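Ribose-phosphate pyrophosphokinase (Thermus thermophilus, PDB 7PN0) probably makes phosphoribosyl pyrophosphate by transferring the diphosphate group of ATP to ribose 5-phosphate. Local coordinates at residues H65-E68 against L69-V73; S105-A108 against R109-D113; S10-P13 against L14-I18; Q56-V59 against P60-D64. All coordinates share one frame; numbering follows the deposited sequence.

Interaction 1. Residues H65-E68 against L69-V73; sequences HLME and LLMMV
Met67 and Met71, one turn apart on helix 62-78, lay their thioether chains across each other. From CB of Met67, still 5.0 Å from Met71 SD, the chain runs with CG anti to the backbone N (chi1 -178°), and CG comes to 3.8 Å from Met71 SD. The bend at chi2 (57°) then folds Met67 SD back to 4.1 Å from Met71 CG, and the terminal methyl CE closes the path, 4.0 Å from the same Met71 CG. Sulfur thus meets carbon in both directions. In the backbone, Met71 N donates to Met67 O at 2.8 Å. With an alanine at Met67, the sulfur of Met71 would probably face a gap, and its chain would be less restrained on this side. Leu66 and Leu70 repeat the spacing, Leu66 CD1 lying 4.0 Å from Leu70 CG. Glu68 and Met72 instead run side by side in the same direction, with Glu68 CG 4.0 Å from Met72 SD; beyond, Thr31 OG1 bonds Glu68 OE2, while Gln9 N and Gln56 NE2 bond OE1. Met67 and Met71 also touch strand 39-43, and on the second subunit they meet Gln63 and Thr107 respectively. Flexible, polarisable sulfur chains thus fill a buried interface by shape, without directional bonds, while the one buried carboxylate is gripped by several hydrogen bonds, which probably offset its charge.

Interaction 2. Residues S105-A108 against R109-D113; sequences SITA and RLIAD
Ile106 O, at the N-cap of helix 107-118, accepts from two backbone donors. Ile106 centres an inverse gamma turn entering this beta-alpha-beta helix between strands 83-88 and 122-126. Leu110 N reaches its O at 3.2 Å in the carbonyl plane, a fairly straight bond (163°), whereas Arg109 N, at 3.0 Å, comes from above that plane with a bent N-H (131°). The next acceptors take one helical bond each: Thr107 O from Ile111 N at 2.9 Å, Ala108 O from Ala112 N at 3.1 Å. Ser105 OG rests 4.0 Å from Leu110 CD2, but its polar partner is Asp74 OD2 of the second subunit. Thr107 CG2 meets Ile111 CD1 at 4.0 Å, where both also touch Tyr93 of the ADP pocket. Arg109, bent at chi2, brings NE to Asp113 OD2 at 2.8 Å; this straight salt bridge (164°) lies near the guanidinium plane and meets the carboxylate syn, though tilted out of its plane. Arg109 NH2 is taken up by Gly135 O of the third subunit, close to that subunit's own Arg109. The carboxylate of Asp113 would therefore be expected to offset some of the charge that two neighbouring guanidinium groups bring to the subunit boundary.

Interaction 3. Residues S10-P13 against L14-I18; sequences SNRP and LAQAI
Arg12 O takes the N-H of Gln16 at 2.8 Å, and Asn11 O takes that of Ala15 at 3.0 Å; these bonds open helix 12-21. Asn11 occupies the N-cap, and its side chain supplies the capping bond: Leu14 N donates to Asn11 OD1 at 3.2 Å with an N-H angle of 154°, from well above the amide plane (59° out of it). Putting CG anti to the backbone N (chi1 -159°) is what turns the amide back over the first turn. Its other end is held as well, since ND2 donates to the backbone O of Asp271, so the two bonds fix the rotation of the amide. Pro13, which has no N-H to satisfy, falls in the first turn, where helices do not need one; its O accepts from Ala17 N at 3.0 Å. Were a leucine to replace Asn11, Leu14 N would probably lose its cap and Asp271 O this donor.

Packing follows the same amide. Asn11 CG sits 3.4 Å from Leu14 CB, and ND2 lies 3.7 Å from Leu14 CD2, the two side chains crossing at a slant. On the exposed side Gln16 OE1 hovers over one face of the Arg12 guanidinium, 4.2 Å from NH2, too far for a bond. Among its neighbours, the helix rests Ala15 and Ile18 on strand 3-7, an outermost strand of the parallel sheet within this chain, while Leu14, Ala17 and Ile18 meet helix 287-299.

Interaction 4. Residues Q56-V59 against P60-D64; sequences QSFV and PPVQD
Val59 and Pro60 lie between an inverse gamma turn and a cis-proline bend, on the way from strand 51-55 into helix 62-78. Phe58 is the centre of that turn (phi -88°, psi 72°), closed by a weak bond from Val59 N to Ser57 O at 3.1 Å. The chain is extended through Val59 and Pro60, and a cis peptide between Pro60 and Pro61 then swings it round to the helix, with Pro61 at the N-cap position. Val59 O faces the start of that helix without capping it: Val62 N is 3.3 Å away at a poor angle, and what the carbonyl does receive is a CA-H contact from Val62 CA at 3.4 Å (128° at the hydrogen). Val62 N is satisfied instead by Asp37 OD2 of the second subunit.

The side chains are apolar where they meet. Val62 CG1, anti to its own amide nitrogen, approaches the Phe58 ring obliquely, 3.9 Å from CD2, and the two side chains cross at about a right angle. The other methyl, Val62 CG2, packs against the Val59 carbonyl, 3.5 Å from its C. Val59 CB and Pro60 CD are tight at 3.4 Å, because the proline CD takes the place of an amide hydrogen.

Phe58 stands edge-to-face to Phe91 and also touches Tyr93 of the ADP pocket, while Ser57 OG bonds to Tyr90 N and Thr272 O. Pro60 and Val62 pack on Asn36 of the second subunit. This connection begins the beta-alpha-beta crossover from strand 51-55 through helix 62-78 to strand 83-88.

In the fold
Gln56 of interaction 4 ties three contacts together: its NE2 lies 2.8 Å from Glu68 OE1 and 2.9 Å from His65 O of interaction 1, and its OE1 is 2.6 Å from Ser10 OG of interaction 3, all probable hydrogen bonds. Apolar packing joins interactions 1, 2 and 4, with Leu66 CD1 3.8 Å from Phe58 CZ and Ile111 CD1 4.1 Å from Phe58 CE2. Interactions 2 and 3 stay about 13 Å apart at their nearest atoms. The side chain of Thr107 is about 6 Å from a bound ADP, those of Met71 and Val62 about 8 Å, so interaction 2 lies nearest, with 1 and 4 close by; all three touch the second subunit.

Interaction 1. Residues H65-E68 against L69-V73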
loop_
_atom_site.group_PDB
_atom_site.type_symbol
_atom_site.label_atom_id
_atom_site.label_comp_id
_atom_site.label_asym_id
_atom_site.label_seq_id
_atom_site.Cartn_x
_atom_site.Cartn_y
_atom_site.Cartn_z
ATOM N N HIS A 65 -3.741 4.685 26.200
ATOM C CA HIS A 65 -2.288 4.795 25.954
ATOM C C HIS A 65 -1.968 4.367 24.510
ATOM O O HIS A 65 -1.096 4.983 23.891
ATOM C CB HIS A 65 -1.535 3.980 26.985
ATOM C CG HIS A 65 -1.579 4.582 28.343
ATOM N ND1 HIS A 65 -1.640 5.946 28.557
ATOM C CD2 HIS A 65 -1.477 4.011 29.559
ATOM C CE1 HIS A 65 -1.585 6.189 29.865
ATOM N NE2 HIS A 65 -1.567 5.031 30.497
ATOM N N LEU A 66 -2.628 3.323 24.003
ATOM C CA LEU A 66 -2.482 2.892 22.584
ATOM C C LEU A 66 -2.883 4.056 21.671
ATOM O O LEU A 66 -2.116 4.395 20.776
ATOM C CB LEU A 66 -3.376 1.672 22.296
ATOM C CG LEU A 66 -3.483 1.276 20.827
ATOM C CD1 LEU A 66 -2.110 1.099 20.204
ATOM C CD2 LEU A 66 -4.357 0.011 20.662
ATOM N N MET A 67 -4.057 4.646 21.889
ATOM C CA MET A 67 -4.545 5.734 21.001
ATOM C C MET A 67 -3.613 6.946 21.123
ATOM O O MET A 67 -3.284 7.557 20.105
ATOM C CB MET A 67 -5.978 6.143 21.373
ATOM C CG MET A 67 -6.528 7.214 20.475
ATOM S SD MET A 67 -6.456 6.616 18.761
ATOM C CE MET A 67 -7.496 7.806 17.944
ATOM N N GLU A 68 -3.219 7.334 22.346
ATOM C CA GLU A 68 -2.266 8.457 22.535
ATOM C C GLU A 68 -1.011 8.196 21.699
ATOM O O GLU A 68 -0.501 9.150 21.059
ATOM C CB GLU A 68 -1.951 8.677 24.020
ATOM C CG GLU A 68 -1.001 9.847 24.242
ATOM C CD GLU A 68 -0.504 10.021 25.661
ATOM O OE1 GLU A 68 -0.475 9.027 26.403
ATOM O OE2 GLU A 68 -0.161 11.157 26.013
ATOM N N LEU A 69 -0.445 6.987 21.755
ATOM C CA LEU A 69 0.768 6.638 20.975
ATOM C C LEU A 69 0.469 6.792 19.474
ATOM O O LEU A 69 1.316 7.433 18.767
ATOM C CB LEU A 69 1.218 5.199 21.297
ATOM C CG LEU A 69 2.456 4.667 20.549
ATOM C CD1 LEU A 69 3.685 5.549 20.711
ATOM C CD2 LEU A 69 2.768 3.251 21.003
ATOM N N LEU A 70 -0.610 6.181 18.971
ATOM C CA LEU A 70 -0.989 6.277 17.529
ATOM C C LEU A 70 -1.085 7.763 17.132
ATOM O O LEU A 70 -0.514 8.176 16.084
ATOM C CB LEU A 70 -2.300 5.540 17.325
ATOM C CG LEU A 70 -2.239 4.028 17.503
ATOM C CD1 LEU A 70 -3.596 3.408 17.280
ATOM C CD2 LEU A 70 -1.220 3.421 16.547
ATOM N N MET A 71 -1.778 8.574 17.944
ATOM C CA MET A 71 -1.971 10.021 17.658
ATOM C C MET A 71 -0.631 10.795 17.745
ATOM O O MET A 71 -0.388 11.648 16.896
ATOM C CB MET A 71 -2.973 10.601 18.652
ATOM C CG MET A 71 -4.324 10.147 18.415
ATOM S SD MET A 71 -5.455 10.782 19.660
ATOM C CE MET A 71 -5.474 12.510 19.220
ATOM N N MET A 72 0.267 10.469 18.682
ATOM C CA MET A 72 1.589 11.165 18.772
ATOM C C MET A 72 2.476 10.787 17.586
ATOM O O MET A 72 3.158 11.650 17.053
ATOM C CB MET A 72 2.271 10.836 20.095
ATOM C CG MET A 72 1.604 11.509 21.248
ATOM S SD MET A 72 2.482 11.244 22.799
ATOM C CE MET A 72 3.893 12.284 22.500
ATOM N N VAL A 73 2.414 9.537 17.126
ATOM C CA VAL A 73 3.172 9.091 15.932
ATOM C C VAL A 73 2.622 9.812 14.707
ATOM O O VAL A 73 3.435 10.438 13.905
ATOM C CB VAL A 73 3.065 7.564 15.798
ATOM C CG1 VAL A 73 3.411 7.139 14.391
ATOM C CG2 VAL A 73 3.928 6.887 16.835
#

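Interaction 2. Residues S105-A108 against R109-D113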
loop_
_atom_site.group_PDB
_atom_site.type_symbol
_atom_site.label_atom_id
_atom_site.label_comp_id
_atom_site.label_asym_id
_atom_site.label_seq_id
_atom_site.Cartn_x
_atom_site.Cartn_y
_atom_site.Cartn_z
ATOM N N SER A 105 -9.202 -11.827 17.209
ATOM C CA SER A 105 -8.147 -10.951 16.660
ATOM C C SER A 105 -6.789 -11.443 17.164
ATOM O O SER A 105 -6.645 -11.721 18.369
ATOM C CB SER A 105 -8.393 -9.508 17.060
ATOM O OG SER A 105 -7.341 -8.680 16.560
ATOM N N ILE A 106 -5.815 -11.537 16.277
ATOM C CA ILE A 106 -4.389 -11.699 16.675
ATOM C C ILE A 106 -3.893 -10.282 16.947
ATOM O O ILE A 106 -3.382 -9.609 16.008
ATOM C CB ILE A 106 -3.583 -12.441 15.608
ATOM C CG1 ILE A 106 -4.216 -13.788 15.238
ATOM C CG2 ILE A 106 -2.149 -12.589 16.076
ATOM C CD1 ILE A 106 -3.534 -14.485 14.085
ATOM N N THR A 107 -4.305 -9.764 18.092
ATOM C CA THR A 107 -4.235 -8.315 18.385
ATOM C C THR A 107 -2.804 -7.759 18.310
ATOM O O THR A 107 -2.692 -6.592 17.937
ATOM C CB THR A 107 -4.900 -7.980 19.712
ATOM O OG1 THR A 107 -5.998 -8.880 19.846
ATOM C CG2 THR A 107 -5.341 -6.545 19.684
ATOM N N ALA A 108 -1.756 -8.544 18.572
ATOM C CA ALA A 108 -0.358 -8.069 18.442
ATOM C C ALA A 108 -0.088 -7.682 16.983
ATOM O O ALA A 108 0.508 -6.638 16.743
ATOM C CB ALA A 108 0.582 -9.138 18.932
ATOM N N ARG A 109 -0.640 -8.444 16.031
ATOM C CA ARG A 109 -0.420 -8.131 14.601
ATOM C C ARG A 109 -1.262 -6.920 14.227
ATOM O O ARG A 109 -0.788 -6.026 13.516
ATOM C CB ARG A 109 -0.721 -9.368 13.743
ATOM C CG ARG A 109 -0.867 -9.054 12.257
ATOM C CD ARG A 109 0.422 -8.553 11.659
ATOM N NE ARG A 109 0.231 -8.053 10.328
ATOM C CZ ARG A 109 0.584 -8.665 9.200
ATOM N NH1 ARG A 109 0.392 -8.073 8.025
ATOM N NH2 ARG A 109 1.148 -9.858 9.248
ATOM N N LEU A 110 -2.504 -6.878 14.685
ATOM C CA LEU A 110 -3.372 -5.733 14.356
ATOM C C LEU A 110 -2.679 -4.464 14.835
ATOM O O LEU A 110 -2.640 -3.454 14.077
ATOM C CB LEU A 110 -4.732 -5.877 15.045
ATOM C CG LEU A 110 -5.580 -4.628 14.988
ATOM C CD1 LEU A 110 -5.967 -4.302 13.575
ATOM C CD2 LEU A 110 -6.812 -4.786 15.884
ATOM N N ILE A 111 -2.151 -4.475 16.048
ATOM C CA ILE A 111 -1.539 -3.236 16.597
ATOM C C ILE A 111 -0.275 -2.897 15.783
ATOM O O ILE A 111 0.005 -1.712 15.560
ATOM C CB ILE A 111 -1.306 -3.353 18.113
ATOM C CG1 ILE A 111 -2.633 -3.332 18.881
ATOM C CG2 ILE A 111 -0.427 -2.233 18.546
ATOM C CD1 ILE A 111 -2.495 -3.746 20.320
ATOM N N ALA A 112 0.512 -3.889 15.381
ATOM C CA ALA A 112 1.668 -3.599 14.510
ATOM C C ALA A 112 1.198 -2.823 13.282
ATOM O O ALA A 112 1.862 -1.822 12.888
ATOM C CB ALA A 112 2.405 -4.856 14.173
ATOM N N ASP A 113 0.161 -3.314 12.613
ATOM C CA ASP A 113 -0.411 -2.678 11.391
ATOM C C ASP A 113 -0.909 -1.272 11.737
ATOM O O ASP A 113 -0.635 -0.350 10.947
ATOM C CB ASP A 113 -1.432 -3.599 10.750
ATOM C CG ASP A 113 -0.797 -4.806 10.061
ATOM O OD1 ASP A 113 0.328 -4.673 9.542
ATOM O OD2 ASP A 113 -1.407 -5.848 10.064
#

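Interaction 3. Residues S10-P13 against L14-I18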
loop_
_atom_site.group_PDB
_atom_site.type_symbol
_atom_site.label_atom_id
_atom_site.label_comp_id
_atom_site.label_asym_id
_atom_site.label_seq_id
_atom_site.Cartn_x
_atom_site.Cartn_y
_atom_site.Cartn_z
ATOM N N SER A 10 1.694 7.145 29.925
ATOM C CA SER A 10 1.883 5.810 30.536
ATOM C C SER A 10 3.096 5.791 31.498
ATOM O O SER A 10 2.957 5.190 32.564
ATOM C CB SER A 10 2.005 4.730 29.480
ATOM O OG SER A 10 3.228 4.883 28.735
ATOM N N ASN A 11 4.256 6.290 31.103
ATOM C CA ASN A 11 5.508 6.109 31.878
ATOM C C ASN A 11 6.430 7.314 31.700
ATOM O O ASN A 11 7.570 7.192 31.216
ATOM C CB ASN A 11 6.155 4.769 31.542
ATOM C CG ASN A 11 7.098 4.318 32.637
ATOM O OD1 ASN A 11 7.419 5.094 33.543
ATOM N ND2 ASN A 11 7.552 3.078 32.558
ATOM N N ARG A 12 5.918 8.487 32.049
ATOM C CA ARG A 12 6.684 9.739 31.902
ATOM C C ARG A 12 7.981 9.653 32.715
ATOM O O ARG A 12 9.023 10.049 32.241
ATOM C CB ARG A 12 5.816 10.926 32.317
ATOM C CG ARG A 12 6.486 12.262 32.074
ATOM C CD ARG A 12 5.571 13.393 32.489
ATOM N NE ARG A 12 6.292 14.655 32.547
ATOM C CZ ARG A 12 6.559 15.423 31.491
ATOM N NH1 ARG A 12 6.167 15.058 30.276
ATOM N NH2 ARG A 12 7.208 16.563 31.658
ATOM N N PRO A 13 7.997 9.063 33.921
ATOM C CA PRO A 13 9.250 8.919 34.670
ATOM C C PRO A 13 10.335 8.122 33.929
ATOM O O PRO A 13 11.504 8.540 33.954
ATOM C CB PRO A 13 8.789 8.208 35.954
ATOM C CG PRO A 13 7.369 8.698 36.101
ATOM C CD PRO A 13 6.834 8.571 34.681
ATOM N N LEU A 14 9.975 7.026 33.246
ATOM C CA LEU A 14 10.956 6.290 32.420
ATOM C C LEU A 14 11.405 7.178 31.267
ATOM O O LEU A 14 12.610 7.203 30.997
ATOM C CB LEU A 14 10.368 4.976 31.884
ATOM C CG LEU A 14 11.300 4.166 31.003
ATOM C CD1 LEU A 14 12.506 3.667 31.782
ATOM C CD2 LEU A 14 10.549 2.977 30.419
ATOM N N ALA A 15 10.477 7.843 30.578
ATOM C CA ALA A 15 10.815 8.704 29.414
ATOM C C ALA A 15 11.788 9.795 29.877
ATOM O O ALA A 15 12.772 10.075 29.184
ATOM C CB ALA A 15 9.601 9.307 28.799
ATOM N N GLN A 16 11.489 10.385 31.023
ATOM C CA GLN A 16 12.306 11.467 31.613
ATOM C C GLN A 16 13.699 10.926 31.930
ATOM O O GLN A 16 14.679 11.608 31.609
ATOM C CB GLN A 16 11.587 12.009 32.852
ATOM C CG GLN A 16 12.268 13.224 33.455
ATOM C CD GLN A 16 12.133 14.427 32.557
ATOM O OE1 GLN A 16 11.026 14.901 32.289
ATOM N NE2 GLN A 16 13.265 14.929 32.091
ATOM N N ALA A 17 13.796 9.716 32.473
ATOM C CA ALA A 17 15.098 9.131 32.864
ATOM C C ALA A 17 15.911 8.801 31.596
ATOM O O ALA A 17 17.133 9.000 31.570
ATOM C CB ALA A 17 14.874 7.929 33.759
ATOM N N ILE A 18 15.242 8.303 30.558
ATOM C CA ILE A 18 15.888 8.055 29.246
ATOM C C ILE A 18 16.466 9.373 28.703
ATOM O O ILE A 18 17.654 9.368 28.321
ATOM C CB ILE A 18 14.898 7.406 28.269
ATOM C CG1 ILE A 18 14.511 5.990 28.723
ATOM C CG2 ILE A 18 15.519 7.434 26.890
ATOM C CD1 ILE A 18 13.332 5.369 27.993
#

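Interaction 4. Residues Q56-V59 against P60-D64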
loop_
_atom_site.group_PDB
_atom_site.type_symbol
_atom_site.label_atom_id
_atom_site.label_comp_id
_atom_site.label_asym_id
_atom_site.label_seq_id
_atom_site.Cartn_x
_atom_site.Cartn_y
_atom_site.Cartn_z
ATOM N N GLN A 56 5.955 5.002 25.168
ATOM C CA GLN A 56 4.624 4.614 25.722
ATOM C C GLN A 56 4.620 3.129 26.029
ATOM O O GLN A 56 4.933 2.341 25.125
ATOM C CB GLN A 56 3.510 4.949 24.737
ATOM C CG GLN A 56 2.132 4.772 25.349
ATOM C CD GLN A 56 1.682 6.029 26.045
ATOM O OE1 GLN A 56 2.313 6.516 26.991
ATOM N NE2 GLN A 56 0.605 6.594 25.549
ATOM N N SER A 57 4.280 2.757 27.274
ATOM C CA SER A 57 4.055 1.347 27.670
ATOM C C SER A 57 2.555 1.076 27.687
ATOM O O SER A 57 1.756 2.011 27.931
ATOM C CB SER A 57 4.721 1.003 28.981
ATOM O OG SER A 57 6.104 0.866 28.781
ATOM N N PHE A 58 2.179 -0.185 27.446
ATOM C CA PHE A 58 0.776 -0.639 27.382
ATOM C C PHE A 58 0.321 -1.022 28.787
ATOM O O PHE A 58 0.148 -2.204 29.072
ATOM C CB PHE A 58 0.657 -1.807 26.407
ATOM C CG PHE A 58 0.618 -1.396 24.967
ATOM C CD1 PHE A 58 1.700 -0.771 24.369
ATOM C CD2 PHE A 58 -0.528 -1.583 24.214
ATOM C CE1 PHE A 58 1.638 -0.319 23.059
ATOM C CE2 PHE A 58 -0.562 -1.166 22.886
ATOM C CZ PHE A 58 0.545 -0.591 22.305
ATOM N N VAL A 59 0.138 -0.013 29.635
ATOM C CA VAL A 59 -0.340 -0.151 31.040
ATOM C C VAL A 59 -1.676 0.570 31.179
ATOM O O VAL A 59 -2.052 1.409 30.340
ATOM C CB VAL A 59 0.701 0.400 32.032
ATOM C CG1 VAL A 59 2.015 -0.379 31.975
ATOM C CG2 VAL A 59 0.972 1.866 31.785
ATOM N N PRO A 60 -2.474 0.238 32.220
ATOM C CA PRO A 60 -3.814 0.816 32.334
ATOM C C PRO A 60 -3.722 2.321 32.513
ATOM O O PRO A 60 -2.860 2.759 33.242
ATOM C CB PRO A 60 -4.455 0.089 33.527
ATOM C CG PRO A 60 -3.667 -1.207 33.621
ATOM C CD PRO A 60 -2.265 -0.872 33.167
ATOM N N PRO A 61 -4.597 3.142 31.874
ATOM C CA PRO A 61 -5.607 2.676 30.892
ATOM C C PRO A 61 -5.008 2.361 29.504
ATOM O O PRO A 61 -4.459 3.230 28.851
ATOM C CB PRO A 61 -6.568 3.876 30.805
ATOM C CG PRO A 61 -5.668 5.065 31.063
ATOM C CD PRO A 61 -4.716 4.581 32.140
ATOM N N VAL A 62 -5.059 1.099 29.108
ATOM C CA VAL A 62 -4.276 0.591 27.953
ATOM C C VAL A 62 -4.767 1.210 26.638
ATOM O O VAL A 62 -3.924 1.693 25.858
ATOM C CB VAL A 62 -4.280 -0.946 27.913
ATOM C CG1 VAL A 62 -3.614 -1.474 26.663
ATOM C CG2 VAL A 62 -3.593 -1.532 29.139
ATOM N N GLN A 63 -6.055 1.294 26.415
ATOM C CA GLN A 63 -6.544 1.734 25.089
ATOM C C GLN A 63 -6.316 3.233 24.943
ATOM O O GLN A 63 -6.030 3.683 23.839
ATOM C CB GLN A 63 -7.990 1.303 24.897
ATOM C CG GLN A 63 -8.123 -0.095 24.311
ATOM C CD GLN A 63 -7.570 -1.141 25.242
ATOM O OE1 GLN A 63 -8.165 -1.470 26.272
ATOM N NE2 GLN A 63 -6.418 -1.675 24.905
ATOM N N ASP A 64 -6.418 4.001 26.013
ATOM C CA ASP A 64 -6.078 5.433 25.951
ATOM C C ASP A 64 -4.591 5.554 25.643
ATOM O O ASP A 64 -4.217 6.436 24.873
ATOM C CB ASP A 64 -6.419 6.191 27.234
ATOM C CG ASP A 64 -7.876 6.511 27.499
ATOM O OD1 ASP A 64 -8.680 6.539 26.542
ATOM O OD2 ASP A 64 -8.191 6.760 28.702
#